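Local coordinates for protein pyruvate kinase 1 (Trypanosoma brucei brucei, PDB 4KCW) that catalyses the last step of glycolysis, transfer of the phosphoryl group of phosphoenolpyruvate to ADP, giving pyruvate and ATP, at residues Val25-Pro30 against Cys327-Gly332; Gly258-Arg263 against Ile294-Met299. All coordinates share one frame; numbering follows the deposited sequence.

Contact 1: Val25-Pro30 against Cys327-Gly332; sequences VCTIGP and CVMLSG
V25 and C26 pair in parallel with M329 and L330, the axes of strands 25-27 and 327-330 running 14° apart and 4.7 Å from each other at their closest approach. V25 N donates to V328 O at 2.9 Å in the carbonyl plane, and L330 N returns a bond to V25 O at 2.8 Å. T27 then reaches L330 O twice, with its backbone N at 3.0 Å and with its hydroxyl OG1 at 2.8 Å. OG1 lies on a lone pair of that oxygen, whereas T27 N is tilted out of the carbonyl plane. The hydroxyl lies beside the backbone N (chi1 -52°), turned to the neighbouring strand, and it also meets R50 NH1 of strand 46-52 in a hydrogen bond. Strand 23-27 is the first and 327-330 the last of the eight parallel strands of the TIM barrel, so these bonds form the seam that closes the cylinder. On the face carrying V25 and M329, the two side chains cross obliquely, with V25 CB 3.7 Å from M329 CG and V25 CG1 also against that side chain. V25 CG2 approaches C327 CB at 4.2 Å. The other face carries C26 and L330, whose SG and CD1 lie 4.2 Å apart; both residues pack on V344 of helix 340-357, which covers the seam from outside.

Contact 2: Gly258-Arg263 against Ile294-Met299; sequences GIMVAR and ICATQM. With OXL (oxalate ion), chain E.
I259 to A262 run parallel to I294 to A296, the axes of strands 258-262 and 294-296 lying 4.8 Å apart at closest approach and crossing at -17°. I294 N donates to I259 O at 2.8 Å and V261 N to I294 O at 2.9 Å, but the bond from A296 N to V261 O is weak, as the strands spread toward their C-terminal ends. On the face with M260, I294 and A296, M260 SD rests 3.7 Å from A296 CB; the methionine chain extends from the backbone and bends only at chi3 (-59°). R263 bridges the widening gap with its side chain. Its NE donates to A296 O at 3.1 Å and its NH2 to T297 O at 3.1 Å, each nitrogen standing above the plane of the carbonyl it meets. C295 SG covers one face of the guanidinium, offset toward the rim, while M299 CG comes within 3.4 Å of R263 NH2. That nitrogen also forms a salt bridge with D316, so the group is held both by main-chain oxygens and by helix 311-323. Strands 258-262 and 293-296 are the sixth and seventh of the TIM barrel, and their C-terminal ends carry the active site, as is general in this fold. Here T297 OG1 donates a hydrogen bond of 2.5 Å to O4 of the bound oxalate, a mimic of the pyruvate enolate. K239 NZ and the backbone N atoms of G264 and D265 hydrogen-bond the same ion. A262, the centre of an inverse gamma turn, places its CB beside the oxalate.

Overall arrangement
Contact 1 and contact 2 belong to one eight-stranded parallel barrel, with centres about 11 Å apart. Contact 2 is nested in the chain loop closed by contact 1: segments 258-263 and 294-299 both lie between 25-30 and 327-332. Strand 293-296 of contact 2 lies next to strand 327-330 of contact 1, so the contacts touch directly, with C295 N 2.9 Å from C327 O in a probable hydrogen bond. Inside the barrel, M329 SD meets M260 CE at 3.6 Å. M329 also comes near the oxalate, so the closing seam and the ligand-binding strands share one interior beneath the active site.

Contact 1: Val25-Pro30 against Cys327-Gly332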
ATOM      1  N   VAL A  25      -8.416   3.683  34.689  1.00 23.42           N
ATOM      2  CA  VAL A  25      -8.635   4.727  35.698  1.00 23.25           C
ATOM      3  C   VAL A  25      -9.924   4.418  36.468  1.00 23.93           C
ATOM      4  O   VAL A  25     -10.944   4.124  35.862  1.00 25.31           O
ATOM      5  CB  VAL A  25      -8.746   6.120  35.023  1.00 23.34           C
ATOM      6  CG1 VAL A  25      -8.851   7.242  36.061  1.00 23.02           C
ATOM      7  CG2 VAL A  25      -7.551   6.358  34.111  1.00 20.98           C
ATOM      8  N   CYS A  26      -9.852   4.381  37.798  1.00 24.03           N
ATOM      9  CA  CYS A  26     -11.056   4.145  38.625  1.00 26.50           C
ATOM     10  C   CYS A  26     -11.381   5.330  39.496  1.00 28.75           C
ATOM     11  O   CYS A  26     -10.521   5.822  40.224  1.00 29.97           O
ATOM     12  CB  CYS A  26     -10.892   2.915  39.514  1.00 25.99           C
ATOM     13  SG  CYS A  26     -10.394   1.433  38.614  1.00 31.24           S
ATOM     14  N   THR A  27     -12.638   5.757  39.462  1.00 29.53           N
ATOM     15  CA  THR A  27     -13.113   6.784  40.364  1.00 28.69           C
ATOM     16  C   THR A  27     -13.405   6.187  41.724  1.00 28.57           C
ATOM     17  O   THR A  27     -14.124   5.198  41.830  1.00 29.10           O
ATOM     18  CB  THR A  27     -14.376   7.454  39.805  1.00 30.11           C
ATOM     19  OG1 THR A  27     -14.122   7.881  38.459  1.00 29.26           O
ATOM     20  CG2 THR A  27     -14.793   8.679  40.670  1.00 27.05           C
ATOM     21  N   ILE A  28     -12.792   6.755  42.761  1.00 29.79           N
ATOM     22  CA  ILE A  28     -13.037   6.322  44.140  1.00 29.65           C
ATOM     23  C   ILE A  28     -14.294   6.951  44.730  1.00 31.77           C
ATOM     24  O   ILE A  28     -14.584   8.117  44.467  1.00 31.59           O
ATOM     25  CB  ILE A  28     -11.846   6.631  45.060  1.00 31.53           C
ATOM     26  CG1 ILE A  28     -10.531   6.271  44.360  1.00 30.67           C
ATOM     27  CG2 ILE A  28     -11.983   5.831  46.350  1.00 30.97           C
ATOM     28  CD1 ILE A  28     -10.500   4.829  43.864  1.00 29.45           C
ATOM     29  N   GLY A  29     -15.056   6.154  45.493  1.00 33.18           N
ATOM     30  CA  GLY A  29     -16.208   6.644  46.284  1.00 37.28           C
ATOM     31  C   GLY A  29     -16.472   5.786  47.524  1.00 41.17           C
ATOM     32  O   GLY A  29     -15.576   5.090  48.007  1.00 41.67           O
ATOM     33  N   PRO A  30     -17.715   5.804  48.029  1.00 43.88           N
ATOM     34  CA  PRO A  30     -18.101   4.983  49.202  1.00 46.11           C
ATOM     35  C   PRO A  30     -17.862   3.456  49.034  1.00 46.24           C
ATOM     36  O   PRO A  30     -17.355   2.814  49.948  1.00 49.48           O
ATOM     37  CB  PRO A  30     -19.606   5.293  49.381  1.00 44.11           C
ATOM     38  CG  PRO A  30     -20.006   6.116  48.191  1.00 53.36           C
ATOM     39  CD  PRO A  30     -18.748   6.788  47.693  1.00 47.61           C
ATOM     40  N   CYS A 327      -5.963   4.773  27.852  1.00 20.41           N
ATOM     41  CA  CYS A 327      -6.645   4.422  29.084  1.00 20.93           C
ATOM     42  C   CYS A 327      -8.107   4.343  28.874  1.00 21.29           C
ATOM     43  O   CYS A 327      -8.691   5.193  28.175  1.00 19.25           O
ATOM     44  CB  CYS A 327      -6.417   5.480  30.173  1.00 23.10           C
ATOM     45  SG  CYS A 327      -4.708   5.744  30.628  1.00 26.26           S
ATOM     46  N   VAL A 328      -8.738   3.531  29.710  1.00 21.83           N
ATOM     47  CA  VAL A 328     -10.174   3.568  29.834  1.00 23.14           C
ATOM     48  C   VAL A 328     -10.535   3.792  31.277  1.00 24.32           C
ATOM     49  O   VAL A 328      -9.723   3.538  32.159  1.00 23.67           O
ATOM     50  CB  VAL A 328     -10.812   2.267  29.307  1.00 23.90           C
ATOM     51  CG1 VAL A 328     -10.787   2.282  27.787  1.00 22.85           C
ATOM     52  CG2 VAL A 328     -10.038   1.050  29.819  1.00 22.88           C
ATOM     53  N   MET A 329     -11.675   4.446  31.493  1.00 25.51           N
ATOM     54  CA  MET A 329     -12.035   4.965  32.802  1.00 26.33           C
ATOM     55  C   MET A 329     -13.363   4.388  33.340  1.00 27.06           C
ATOM     56  O   MET A 329     -14.305   4.113  32.577  1.00 25.06           O
ATOM     57  CB  MET A 329     -12.130   6.471  32.759  1.00 26.73           C
ATOM     58  CG  MET A 329     -12.175   7.102  34.130  1.00 28.30           C
ATOM     59  SD  MET A 329     -12.006   8.900  34.020  1.00 31.98           S
ATOM     60  CE  MET A 329     -13.691   9.396  34.364  1.00 31.34           C
ATOM     61  N   LEU A 330     -13.439   4.254  34.662  1.00 25.57           N
ATOM     62  CA  LEU A 330     -14.678   3.886  35.330  1.00 25.29           C
ATOM     63  C   LEU A 330     -15.070   4.988  36.272  1.00 25.66           C
ATOM     64  O   LEU A 330     -14.206   5.592  36.933  1.00 27.30           O
ATOM     65  CB  LEU A 330     -14.500   2.597  36.106  1.00 23.34           C
ATOM     66  CG  LEU A 330     -14.195   1.421  35.200  1.00 22.70           C
ATOM     67  CD1 LEU A 330     -13.444   0.351  35.946  1.00 22.21           C
ATOM     68  CD2 LEU A 330     -15.482   0.875  34.595  1.00 23.00           C
ATOM     69  N   SER A 331     -16.363   5.263  36.345  1.00 25.82           N
ATOM     70  CA  SER A 331     -16.844   6.342  37.193  1.00 27.95           C
ATOM     71  C   SER A 331     -17.776   5.857  38.298  1.00 27.45           C
ATOM     72  O   SER A 331     -17.313   5.290  39.280  1.00 26.28           O
ATOM     73  CB  SER A 331     -17.448   7.466  36.356  1.00 28.00           C
ATOM     74  OG  SER A 331     -16.396   8.159  35.696  1.00 29.29           O
ATOM     75  N   GLY A 332     -19.082   6.023  38.109  1.00 27.59           N
ATOM     76  CA  GLY A 332     -20.066   5.389  38.983  1.00 28.42           C
ATOM     77  C   GLY A 332     -19.781   3.922  39.281  1.00 31.78           C
ATOM     78  O   GLY A 332     -20.014   3.454  40.408  1.00 36.89           O
TER

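Contact 2: Gly258-Arg263 against Ile294-Met299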
ATOM      1  N   GLY A 258      -2.256  15.815  28.041  1.00 25.83           N
ATOM      2  CA  GLY A 258      -3.118  14.704  27.639  1.00 24.85           C
ATOM      3  C   GLY A 258      -4.575  15.142  27.647  1.00 25.62           C
ATOM      4  O   GLY A 258      -4.900  16.244  28.097  1.00 27.26           O
ATOM      5  N   ILE A 259      -5.460  14.218  27.301  1.00 24.13           N
ATOM      6  CA  ILE A 259      -6.842  14.531  27.016  1.00 23.87           C
ATOM      7  C   ILE A 259      -7.705  13.411  27.547  1.00 25.09           C
ATOM      8  O   ILE A 259      -7.318  12.214  27.500  1.00 25.53           O
ATOM      9  CB  ILE A 259      -7.083  14.629  25.493  1.00 24.99           C
ATOM     10  CG1 ILE A 259      -6.376  15.850  24.911  1.00 23.91           C
ATOM     11  CG2 ILE A 259      -8.577  14.644  25.166  1.00 23.18           C
ATOM     12  CD1 ILE A 259      -6.840  17.147  25.520  1.00 24.77           C
ATOM     13  N   MET A 260      -8.824  13.793  28.147  1.00 24.84           N
ATOM     14  CA  MET A 260      -9.909  12.864  28.371  1.00 25.05           C
ATOM     15  C   MET A 260     -11.096  13.209  27.486  1.00 24.74           C
ATOM     16  O   MET A 260     -11.504  14.373  27.404  1.00 24.95           O
ATOM     17  CB  MET A 260     -10.350  12.903  29.810  1.00 26.64           C
ATOM     18  CG  MET A 260     -11.456  11.914  30.101  1.00 27.34           C
ATOM     19  SD  MET A 260     -12.190  12.210  31.704  1.00 34.86           S
ATOM     20  CE  MET A 260     -10.791  12.033  32.820  1.00 26.48           C
ATOM     21  N   VAL A 261     -11.615  12.207  26.786  1.00 22.79           N
ATOM     22  CA  VAL A 261     -12.919  12.318  26.168  1.00 22.74           C
ATOM     23  C   VAL A 261     -13.969  12.042  27.206  1.00 23.48           C
ATOM     24  O   VAL A 261     -14.190  10.894  27.594  1.00 25.40           O
ATOM     25  CB  VAL A 261     -13.095  11.300  25.037  1.00 21.72           C
ATOM     26  CG1 VAL A 261     -14.392  11.569  24.282  1.00 20.43           C
ATOM     27  CG2 VAL A 261     -11.898  11.337  24.112  1.00 19.13           C
ATOM     28  N   ALA A 262     -14.560  13.103  27.715  1.00 24.16           N
ATOM     29  CA  ALA A 262     -15.508  13.013  28.816  1.00 24.57           C
ATOM     30  C   ALA A 262     -16.905  12.842  28.257  1.00 24.93           C
ATOM     31  O   ALA A 262     -17.642  13.814  28.114  1.00 25.57           O
ATOM     32  CB  ALA A 262     -15.433  14.286  29.665  1.00 25.14           C
ATOM     33  N   ARG A 263     -17.266  11.606  27.927  1.00 25.71           N
ATOM     34  CA  ARG A 263     -18.416  11.367  27.075  1.00 23.27           C
ATOM     35  C   ARG A 263     -19.729  11.706  27.743  1.00 24.73           C
ATOM     36  O   ARG A 263     -20.691  12.071  27.065  1.00 24.42           O
ATOM     37  CB  ARG A 263     -18.403   9.953  26.565  1.00 23.63           C
ATOM     38  CG  ARG A 263     -17.137   9.658  25.758  1.00 23.05           C
ATOM     39  CD  ARG A 263     -17.224   8.314  25.088  1.00 21.05           C
ATOM     40  NE  ARG A 263     -17.467   7.304  26.075  1.00 22.07           N
ATOM     41  CZ  ARG A 263     -17.636   6.031  25.790  1.00 23.76           C
ATOM     42  NH1 ARG A 263     -17.609   5.637  24.522  1.00 24.97           N
ATOM     43  NH2 ARG A 263     -17.888   5.164  26.759  1.00 22.68           N
ATOM     44  N   ILE A 294      -7.598   9.393  27.432  1.00 23.21           N
ATOM     45  CA  ILE A 294      -8.421   8.580  28.278  1.00 21.66           C
ATOM     46  C   ILE A 294      -9.818   8.649  27.740  1.00 22.28           C
ATOM     47  O   ILE A 294     -10.352   9.731  27.517  1.00 25.50           O
ATOM     48  CB  ILE A 294      -8.443   9.135  29.690  1.00 21.98           C
ATOM     49  CG1 ILE A 294      -7.026   9.277  30.233  1.00 22.93           C
ATOM     50  CG2 ILE A 294      -9.293   8.266  30.586  1.00 22.41           C
ATOM     51  CD1 ILE A 294      -7.000   9.845  31.635  1.00 23.02           C
ATOM     52  N   CYS A 295     -10.379   7.496  27.439  1.00 22.67           N
ATOM     53  CA  CYS A 295     -11.765   7.398  27.153  1.00 24.38           C
ATOM     54  C   CYS A 295     -12.571   7.155  28.436  1.00 25.11           C
ATOM     55  O   CYS A 295     -12.238   6.282  29.221  1.00 27.92           O
ATOM     56  CB  CYS A 295     -11.997   6.283  26.168  1.00 24.73           C
ATOM     57  SG  CYS A 295     -13.688   6.253  25.576  1.00 32.00           S
ATOM     58  N   ALA A 296     -13.671   7.890  28.605  1.00 26.40           N
ATOM     59  CA  ALA A 296     -14.405   7.902  29.875  1.00 26.65           C
ATOM     60  C   ALA A 296     -15.941   7.855  29.726  1.00 29.01           C
ATOM     61  O   ALA A 296     -16.509   8.404  28.772  1.00 32.17           O
ATOM     62  CB  ALA A 296     -13.989   9.090  30.723  1.00 24.97           C
ATOM     63  N   THR A 297     -16.576   7.097  30.626  1.00 27.78           N
ATOM     64  CA  THR A 297     -17.939   7.337  31.097  1.00 27.27           C
ATOM     65  C   THR A 297     -18.964   6.352  30.536  1.00 28.13           C
ATOM     66  O   THR A 297     -19.152   6.253  29.329  1.00 28.74           O
ATOM     67  CB  THR A 297     -18.418   8.772  30.890  1.00 28.54           C
ATOM     68  OG1 THR A 297     -17.604   9.673  31.674  1.00 28.11           O
ATOM     69  CG2 THR A 297     -19.895   8.899  31.332  1.00 24.34           C
ATOM     70  N   GLN A 298     -19.619   5.626  31.437  1.00 26.45           N
ATOM     71  CA  GLN A 298     -20.659   4.682  31.066  1.00 29.06           C
ATOM     72  C   GLN A 298     -20.117   3.538  30.217  1.00 28.85           C
ATOM     73  O   GLN A 298     -20.883   2.862  29.528  1.00 31.94           O
ATOM     74  CB  GLN A 298     -21.800   5.377  30.332  1.00 27.48           C
ATOM     75  CG  GLN A 298     -22.581   6.365  31.169  1.00 28.57           C
ATOM     76  CD  GLN A 298     -23.851   6.843  30.464  1.00 32.92           C
ATOM     77  OE1 GLN A 298     -23.922   6.887  29.232  1.00 31.92           O
ATOM     78  NE2 GLN A 298     -24.882   7.105  31.240  1.00 36.78           N
ATOM     79  N   MET A 299     -18.815   3.278  30.322  1.00 25.97           N
ATOM     80  CA  MET A 299     -18.191   2.171  29.587  1.00 25.48           C
ATOM     81  C   MET A 299     -18.703   0.782  30.007  1.00 23.88           C
ATOM     82  O   MET A 299     -18.978  -0.043  29.161  1.00 23.63           O
ATOM     83  CB  MET A 299     -16.665   2.256  29.645  1.00 25.29           C
ATOM     84  CG  MET A 299     -16.116   3.599  29.143  1.00 27.91           C
ATOM     85  SD  MET A 299     -14.436   3.510  28.473  1.00 32.54           S
ATOM     86  CE  MET A 299     -14.720   2.675  26.913  1.00 26.16           C
TER
HETATM   87  C1  OXL E1003     -16.953  13.482  33.009  1.00 48.60           C
HETATM   88  C2  OXL E1003     -18.018  13.213  31.920  1.00 44.84           C
HETATM   89  O1  OXL E1003     -16.044  12.615  33.246  1.00 46.88           O
HETATM   90  O2  OXL E1003     -18.867  14.130  31.745  1.00 33.87           O
HETATM   91  O3  OXL E1003     -17.013  14.620  33.533  1.00 43.36           O
HETATM   92  O4  OXL E1003     -17.954  12.138  31.242  1.00 41.73           O